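Local coordinates for protein purine nucleoside phosphorylase YlmD (Geobacillus stearothermophilus, PDB 6T1B) that catalyses the phosphorolysis of adenosine, inosine and S-methyl-5'-thioadenosine to free purine base and a ribose 1-phosphate product, and also deaminates adenosine, using zinc, at residues A[65-70]-A[116-121]; A[87-92]-A[112-117]; A[137-142]-A[266-271]. All blocks are in the same frame, centred on the assembly; numbering follows the deposited sequence. Where two conformers were deposited one is given.

How the contacts relate
The three contacts lie on the same side of the chain's centre, their centres 9 to 12 Å apart. Contacts 1 and 2 open at 65-70 and 87-92 and both close within 112-121, sharing Gly116 and Val117, before contact 3 opens at 137-142. Contact 1 lays the end of helix 53-67 on the sheet holding strand 118-123. Contacts 2 and 3 link the two six-stranded sheets: contact 2 at the turn from strand 109-112 to strand 118-123, contact 3 by facing strand 138-144 to strand 264-269, a neighbour of 118-123. Contact 3 is nearest the bound inosine, about 9 Å from the Ala266 side chain, against about 13 Å for Leu118 and 14 Å for Val88.

Contact 1. Residues A[65-70]-A[116-121]; sequences EWLAFP and GVLLAL
Phe69 and Leu118 meet in a CH-pi contact: CB of Leu118 lies over one face of the Phe69 ring, 4.0 Å from its centroid and 25° off the ring normal. This methylene is displaced toward the rim, where it is 3.7 Å from Phe69 CE2. Leu118 CD1 lies over the same face, almost above the ring centre. At the ring edge, in plane, lies Val117 N, 3.8 Å from Phe69 CZ, which also meets Gly116 C. A flat aromatic ring suits this place because it can offer a face to a side chain and an edge to the backbone at once. Glycine suits position 116 because, at its backbone angles, a CB would jam against the preceding carbonyl O.

Purely aliphatic packing adds a smaller patch, in which Leu67 CD1 touches Leu118 CD2 at 4.2 Å, the two side chains crossing at about a right angle. Leu118 CG, anti to the backbone N (chi1 -166°), is sent toward the helix end.

Helix 53-67 closes in a Schellman motif: the chain reverses out of it with positive phi at Ala68, and Phe69, next along, points toward strand 118-123. Leu67 and Leu118 both also touch Phe267 of strand 264-269, while Trp74 of strand 74-75 packs on Leu118.

Contact 2. Residues A[87-92]-A[112-117]; sequences KVTKSD and TDEAGV
Thr112 holds OG1 anti to its backbone N (chi1 -174°), where it meets Val88, while Glu114 has CG anti to its carbonyl carbon (chi1 -58°) and an extended chain that carries the carboxylate to Thr89 and Lys90. The Thr112 hydroxyl donates to Val88 O at 2.8 Å, tilted 32° from the carbonyl plane. The same OG1 accepts from Glu114 N at 3.2 Å, a double role that needs a hydroxyl. Water 1 lies between Val88 O and Asp113 N, accepting from the latter and probably donating to the former.

Lys90 N donates to Glu114 OE2 at 2.9 Å, approaching from above the carboxylate plane; glutamate has the length to reach it. The other oxygen, OE1, rests 3.4 Å from Thr89 CB. Lys90 also uses its aliphatic stem, with CG 3.5 Å from Val117 CG2, before its amine reaches a salt bridge with Glu272. Lys87 NZ pairs chiefly with Glu165; Asp113 OD2, at 4.0 Å, is only a long salt bridge.

Thr89 OG1 accepts from Ser91 N as Thr112 OG1 does from Glu114 N. Two loops, each shaped by an ST turn, are thus tied by the Thr112 and Glu114 bonds beside the ends of neighbouring parallel strands 85-87 and 109-112.

Contact 3. Residues A[137-142]-A[266-271]; sequences GLVGLA and AFIGRR
The guanidinium of Arg270 lies against Gly137, whose CA sits 3.5 Å above one face, offset toward the rim. Two weak hydrogen bonds run from this group to Gly137 O, 3.0 Å from NH2 and 3.3 Å from NE. The single N-H of NE is shared between Gly137 O and water 2, which probably bridges to the same carbonyl. A bend at chi3 (-60°) turns the side chain before the guanidinium. Glycine suits position 137 because its phi is positive, and a CB there would sit tight against Arg270 NH2.

Gly137 and Leu138 both face Ala133, a G1 beta bulge where strand 138-144 starts. This strand and strand 264-269 belong to different sheets, packed face to face. The axes of 138-142 and 266-269 come within 6.8 Å and run nearly antiparallel, at 166°.

Branched aliphatic side chains fill the interface. Val139 and Ile268 slide past each other in opposite directions, with Val139 CB 3.8 Å from Ile268 CG1. Ile268 CG2 turns instead to Gly140 O, at 3.6 Å, and to Leu141 CB. Leu141 CD2 comes to 3.3 Å from Ala266 O, and the small CB of Ala266 lets both CD1 and CD2 of Leu141 pack against it. Tyr130 of strand 127-133 touches both Leu141 and Ala266.

Contact 1. Residues A[65-70]-A[116-121]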
# COMPACT_ATOMS: atom_id res chain seq x y z
N GLU A 65 -2.01 -6.45 -18.53
CA GLU A 65 -1.29 -7.22 -19.54
C GLU A 65 0.04 -7.72 -18.99
O GLU A 65 0.38 -8.90 -19.13
CB GLU A 65 -1.11 -6.32 -20.78
CG GLU A 65 -0.13 -6.78 -21.85
CD GLU A 65 0.24 -5.63 -22.80
OE1 GLU A 65 -0.59 -4.70 -22.96
OE2 GLU A 65 1.35 -5.63 -23.36
N TRP A 66 0.80 -6.84 -18.33
CA TRP A 66 2.08 -7.26 -17.77
C TRP A 66 1.90 -8.39 -16.76
O TRP A 66 2.72 -9.33 -16.71
CB TRP A 66 2.76 -6.09 -17.08
CG TRP A 66 3.15 -4.95 -17.95
CD1 TRP A 66 3.30 -4.95 -19.32
CD2 TRP A 66 3.47 -3.64 -17.50
NE1 TRP A 66 3.68 -3.69 -19.73
CE2 TRP A 66 3.80 -2.87 -18.64
CE3 TRP A 66 3.52 -3.03 -16.24
CZ2 TRP A 66 4.16 -1.52 -18.55
CZ3 TRP A 66 3.88 -1.69 -16.15
CH2 TRP A 66 4.21 -0.96 -17.32
N LEU A 67 0.86 -8.33 -15.95
CA LEU A 67 0.64 -9.30 -14.89
C LEU A 67 -0.16 -10.51 -15.35
O LEU A 67 -0.30 -11.47 -14.58
CB LEU A 67 -0.13 -8.65 -13.75
CG LEU A 67 0.50 -7.45 -13.04
CD1 LEU A 67 -0.40 -6.98 -11.92
CD2 LEU A 67 1.89 -7.81 -12.51
N ALA A 68 -0.72 -10.49 -16.56
CA ALA A 68 -1.67 -11.49 -16.98
C ALA A 68 -2.76 -11.67 -15.92
O ALA A 68 -3.09 -12.78 -15.51
CB ALA A 68 -0.97 -12.82 -17.28
N PHE A 69 -3.33 -10.54 -15.50
CA PHE A 69 -4.32 -10.50 -14.42
C PHE A 69 -5.34 -9.45 -14.84
O PHE A 69 -5.17 -8.26 -14.58
CB PHE A 69 -3.67 -10.17 -13.07
CG PHE A 69 -4.31 -10.86 -11.90
CD1 PHE A 69 -3.56 -11.67 -11.05
CD2 PHE A 69 -5.66 -10.71 -11.65
CE1 PHE A 69 -4.16 -12.31 -9.97
CE2 PHE A 69 -6.26 -11.34 -10.57
CZ PHE A 69 -5.51 -12.12 -9.73
N PRO A 70 -6.40 -9.88 -15.54
CA PRO A 70 -7.31 -8.92 -16.18
C PRO A 70 -7.89 -7.87 -15.24
O PRO A 70 -8.19 -8.14 -14.07
CB PRO A 70 -8.42 -9.81 -16.75
CG PRO A 70 -7.69 -11.10 -17.07
CD PRO A 70 -6.70 -11.27 -15.95
N GLY A 116 -7.92 -15.32 -7.80
CA GLY A 116 -8.58 -14.65 -8.91
C GLY A 116 -9.07 -13.25 -8.62
O GLY A 116 -9.84 -12.69 -9.40
N VAL A 117 -8.59 -12.63 -7.54
CA VAL A 117 -9.04 -11.32 -7.09
C VAL A 117 -7.79 -10.50 -6.82
O VAL A 117 -7.02 -10.82 -5.92
CB VAL A 117 -9.89 -11.44 -5.80
CG1 VAL A 117 -10.27 -10.08 -5.29
CG2 VAL A 117 -11.10 -12.30 -6.07
N LEU A 118 -7.58 -9.43 -7.59
CA LEU A 118 -6.41 -8.59 -7.42
C LEU A 118 -6.78 -7.37 -6.60
O LEU A 118 -7.48 -6.49 -7.08
CB LEU A 118 -5.81 -8.18 -8.77
CG LEU A 118 -4.40 -7.59 -8.65
CD1 LEU A 118 -3.36 -8.65 -8.35
CD2 LEU A 118 -4.02 -6.76 -9.88
N LEU A 119 -6.29 -7.29 -5.36
CA LEU A 119 -6.49 -6.10 -4.56
C LEU A 119 -5.58 -5.03 -5.12
O LEU A 119 -4.39 -5.29 -5.38
CB LEU A 119 -6.12 -6.39 -3.10
CG LEU A 119 -6.82 -7.63 -2.52
CD1 LEU A 119 -6.36 -7.81 -1.08
CD2 LEU A 119 -8.29 -7.58 -2.61
N ALA A 120 -6.09 -3.81 -5.27
CA ALA A 120 -5.36 -2.78 -6.00
C ALA A 120 -5.63 -1.43 -5.34
O ALA A 120 -6.76 -0.93 -5.36
CB ALA A 120 -5.81 -2.79 -7.47
N LEU A 121 -4.57 -0.84 -4.76
CA LEU A 121 -4.65 0.44 -4.06
C LEU A 121 -3.59 1.41 -4.61
O LEU A 121 -2.52 0.98 -5.06
CB LEU A 121 -4.47 0.26 -2.54
CG LEU A 121 -5.70 -0.20 -1.76
CD1 LEU A 121 -6.17 -1.63 -1.93
CD2 LEU A 121 -5.48 0.08 -0.27

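Contact 2. Residues A[87-92]-A[112-117]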
# COMPACT_ATOMS: atom_id res chain seq x y z
N LYS A 87 -13.32 -7.05 3.81
CA LYS A 87 -13.09 -8.33 3.17
C LYS A 87 -13.85 -8.35 1.85
O LYS A 87 -15.03 -7.98 1.80
CB LYS A 87 -13.61 -9.45 4.05
CG LYS A 87 -13.48 -10.83 3.43
CD LYS A 87 -13.93 -11.91 4.39
CE LYS A 87 -13.76 -13.32 3.81
NZ LYS A 87 -13.94 -14.37 4.86
N VAL A 88 -13.17 -8.77 0.78
CA VAL A 88 -13.80 -8.85 -0.53
C VAL A 88 -13.65 -10.24 -1.13
O VAL A 88 -12.80 -11.04 -0.72
CB VAL A 88 -13.24 -7.79 -1.50
CG1 VAL A 88 -13.58 -6.40 -0.98
CG2 VAL A 88 -11.72 -7.96 -1.66
N THR A 89 -14.50 -10.52 -2.12
CA THR A 89 -14.56 -11.82 -2.78
C THR A 89 -14.72 -11.61 -4.28
O THR A 89 -14.74 -10.48 -4.78
CB THR A 89 -15.75 -12.65 -2.28
OG1 THR A 89 -16.98 -12.02 -2.71
CG2 THR A 89 -15.73 -12.77 -0.77
N LYS A 90 -14.87 -12.71 -5.02
CA LYS A 90 -15.06 -12.58 -6.46
C LYS A 90 -16.30 -11.77 -6.80
O LYS A 90 -16.35 -11.17 -7.89
CB LYS A 90 -15.02 -13.95 -7.13
CG LYS A 90 -13.58 -14.42 -7.36
CD LYS A 90 -13.44 -15.90 -7.66
CE LYS A 90 -14.23 -16.32 -8.88
NZ LYS A 90 -13.65 -17.55 -9.49
N SER A 91 -17.28 -11.67 -5.89
CA SER A 91 -18.46 -10.87 -6.18
C SER A 91 -18.16 -9.38 -6.23
O SER A 91 -18.99 -8.61 -6.71
CB SER A 91 -19.57 -11.14 -5.16
OG SER A 91 -19.25 -10.66 -3.87
N ASP A 92 -16.98 -8.97 -5.77
CA ASP A 92 -16.58 -7.57 -5.76
C ASP A 92 -15.68 -7.23 -6.93
O ASP A 92 -15.30 -6.06 -7.07
CB ASP A 92 -15.89 -7.22 -4.44
CG ASP A 92 -16.79 -7.51 -3.24
OD1 ASP A 92 -16.42 -8.36 -2.41
OD2 ASP A 92 -17.88 -6.92 -3.18
N THR A 112 -8.66 -10.66 1.05
CA THR A 112 -9.46 -11.73 0.49
C THR A 112 -8.77 -13.07 0.74
O THR A 112 -7.53 -13.15 0.80
CB THR A 112 -9.68 -11.54 -1.02
OG1 THR A 112 -10.58 -12.52 -1.54
CG2 THR A 112 -8.37 -11.62 -1.79
N ASP A 113 -9.58 -14.11 0.86
CA ASP A 113 -9.06 -15.46 0.93
C ASP A 113 -9.33 -16.25 -0.35
O ASP A 113 -9.11 -17.45 -0.40
CB ASP A 113 -9.53 -16.20 2.19
CG ASP A 113 -11.02 -16.45 2.20
OD1 ASP A 113 -11.69 -16.09 1.23
OD2 ASP A 113 -11.52 -17.02 3.20
N GLU A 114 -9.74 -15.57 -1.42
CA GLU A 114 -10.04 -16.21 -2.69
C GLU A 114 -8.95 -15.91 -3.70
O GLU A 114 -8.34 -14.85 -3.68
CB GLU A 114 -11.40 -15.74 -3.23
CG GLU A 114 -12.54 -16.01 -2.27
CD GLU A 114 -13.91 -15.71 -2.83
OE1 GLU A 114 -14.88 -15.92 -2.07
OE2 GLU A 114 -14.04 -15.28 -3.99
N ALA A 115 -8.71 -16.87 -4.60
CA ALA A 115 -7.86 -16.61 -5.75
C ALA A 115 -8.65 -15.89 -6.85
O ALA A 115 -9.89 -15.86 -6.85
CB ALA A 115 -7.27 -17.90 -6.30
N GLY A 116 -7.92 -15.32 -7.80
CA GLY A 116 -8.58 -14.65 -8.91
C GLY A 116 -9.07 -13.25 -8.62
O GLY A 116 -9.84 -12.69 -9.40
N VAL A 117 -8.59 -12.63 -7.54
CA VAL A 117 -9.04 -11.32 -7.09
C VAL A 117 -7.79 -10.50 -6.82
O VAL A 117 -7.02 -10.82 -5.92
CB VAL A 117 -9.89 -11.44 -5.80
CG1 VAL A 117 -10.27 -10.08 -5.29
CG2 VAL A 117 -11.10 -12.30 -6.07
O HOH W 1 -12.37 -13.30 0.94

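Contact 3. Residues A[137-142]-A[266-271]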
# COMPACT_ATOMS: atom_id res chain seq x y z
N GLY A 137 -4.15 -18.99 2.53
CA GLY A 137 -4.60 -18.38 1.30
C GLY A 137 -5.18 -16.99 1.46
O GLY A 137 -5.99 -16.57 0.63
N LEU A 138 -4.75 -16.22 2.46
CA LEU A 138 -5.19 -14.85 2.67
C LEU A 138 -4.15 -13.90 2.13
O LEU A 138 -2.94 -14.10 2.32
CB LEU A 138 -5.37 -14.54 4.16
CG LEU A 138 -6.71 -14.92 4.76
CD1 LEU A 138 -6.64 -15.10 6.26
CD2 LEU A 138 -7.72 -13.84 4.38
N VAL A 139 -4.62 -12.86 1.46
CA VAL A 139 -3.78 -11.73 1.11
C VAL A 139 -4.52 -10.47 1.53
O VAL A 139 -5.76 -10.42 1.51
CB VAL A 139 -3.41 -11.67 -0.40
CG1 VAL A 139 -2.55 -12.87 -0.79
CG2 VAL A 139 -4.66 -11.55 -1.28
N GLY A 140 -3.76 -9.42 1.85
CA GLY A 140 -4.35 -8.16 2.22
C GLY A 140 -3.47 -7.02 1.79
O GLY A 140 -2.26 -7.19 1.57
N LEU A 141 -4.08 -5.84 1.71
CA LEU A 141 -3.33 -4.65 1.32
C LEU A 141 -3.98 -3.45 1.99
O LEU A 141 -5.20 -3.26 1.90
CB LEU A 141 -3.36 -4.51 -0.21
CG LEU A 141 -2.60 -3.34 -0.83
CD1 LEU A 141 -1.15 -3.28 -0.42
CD2 LEU A 141 -2.75 -3.44 -2.36
N ALA A 142 -3.16 -2.63 2.62
CA ALA A 142 -3.63 -1.44 3.32
C ALA A 142 -2.82 -0.21 2.94
O ALA A 142 -1.63 -0.31 2.63
CB ALA A 142 -3.57 -1.63 4.85
N ALA A 266 -0.23 -0.35 -5.90
CA ALA A 266 0.19 -1.53 -5.16
C ALA A 266 -0.87 -2.60 -5.38
O ALA A 266 -2.07 -2.30 -5.40
CB ALA A 266 0.28 -1.23 -3.67
N PHE A 267 -0.43 -3.84 -5.53
CA PHE A 267 -1.38 -4.89 -5.85
C PHE A 267 -0.94 -6.18 -5.21
O PHE A 267 0.25 -6.43 -5.00
CB PHE A 267 -1.55 -5.07 -7.36
CG PHE A 267 -0.25 -5.23 -8.10
CD1 PHE A 267 0.33 -6.47 -8.27
CD2 PHE A 267 0.41 -4.11 -8.60
CE1 PHE A 267 1.53 -6.60 -8.94
CE2 PHE A 267 1.61 -4.26 -9.27
CZ PHE A 267 2.18 -5.49 -9.42
N ILE A 268 -1.93 -6.99 -4.84
CA ILE A 268 -1.66 -8.36 -4.40
C ILE A 268 -2.86 -9.24 -4.72
O ILE A 268 -4.02 -8.85 -4.51
CB ILE A 268 -1.27 -8.40 -2.91
CG1 ILE A 268 -0.82 -9.81 -2.48
CG2 ILE A 268 -2.42 -7.93 -2.00
CD1 ILE A 268 -0.14 -9.85 -1.11
N GLY A 269 -2.58 -10.45 -5.17
CA GLY A 269 -3.62 -11.42 -5.48
C GLY A 269 -2.99 -12.77 -5.73
O GLY A 269 -1.77 -12.88 -5.84
N ARG A 270 -3.83 -13.79 -5.82
CA ARG A 270 -3.39 -15.13 -6.15
C ARG A 270 -4.04 -15.57 -7.45
O ARG A 270 -5.22 -15.29 -7.67
CB ARG A 270 -3.71 -16.09 -5.02
CG ARG A 270 -2.87 -15.79 -3.80
CD ARG A 270 -3.03 -16.81 -2.70
NE ARG A 270 -4.41 -16.92 -2.24
CZ ARG A 270 -5.21 -17.96 -2.49
NH1 ARG A 270 -4.77 -18.98 -3.20
NH2 ARG A 270 -6.44 -17.98 -2.01
N ARG A 271 -3.27 -16.24 -8.29
CA ARG A 271 -3.79 -16.70 -9.56
C ARG A 271 -4.70 -17.91 -9.37
O ARG A 271 -4.43 -18.78 -8.54
CB ARG A 271 -2.64 -17.11 -10.48
CG ARG A 271 -1.69 -15.99 -10.81
CD ARG A 271 -0.74 -16.42 -11.94
NE ARG A 271 0.24 -15.37 -12.17
CZ ARG A 271 -0.01 -14.25 -12.86
NH1 ARG A 271 -1.19 -14.07 -13.42
NH2 ARG A 271 0.95 -13.34 -13.01
O HOH W 2 -6.18 -14.70 -1.63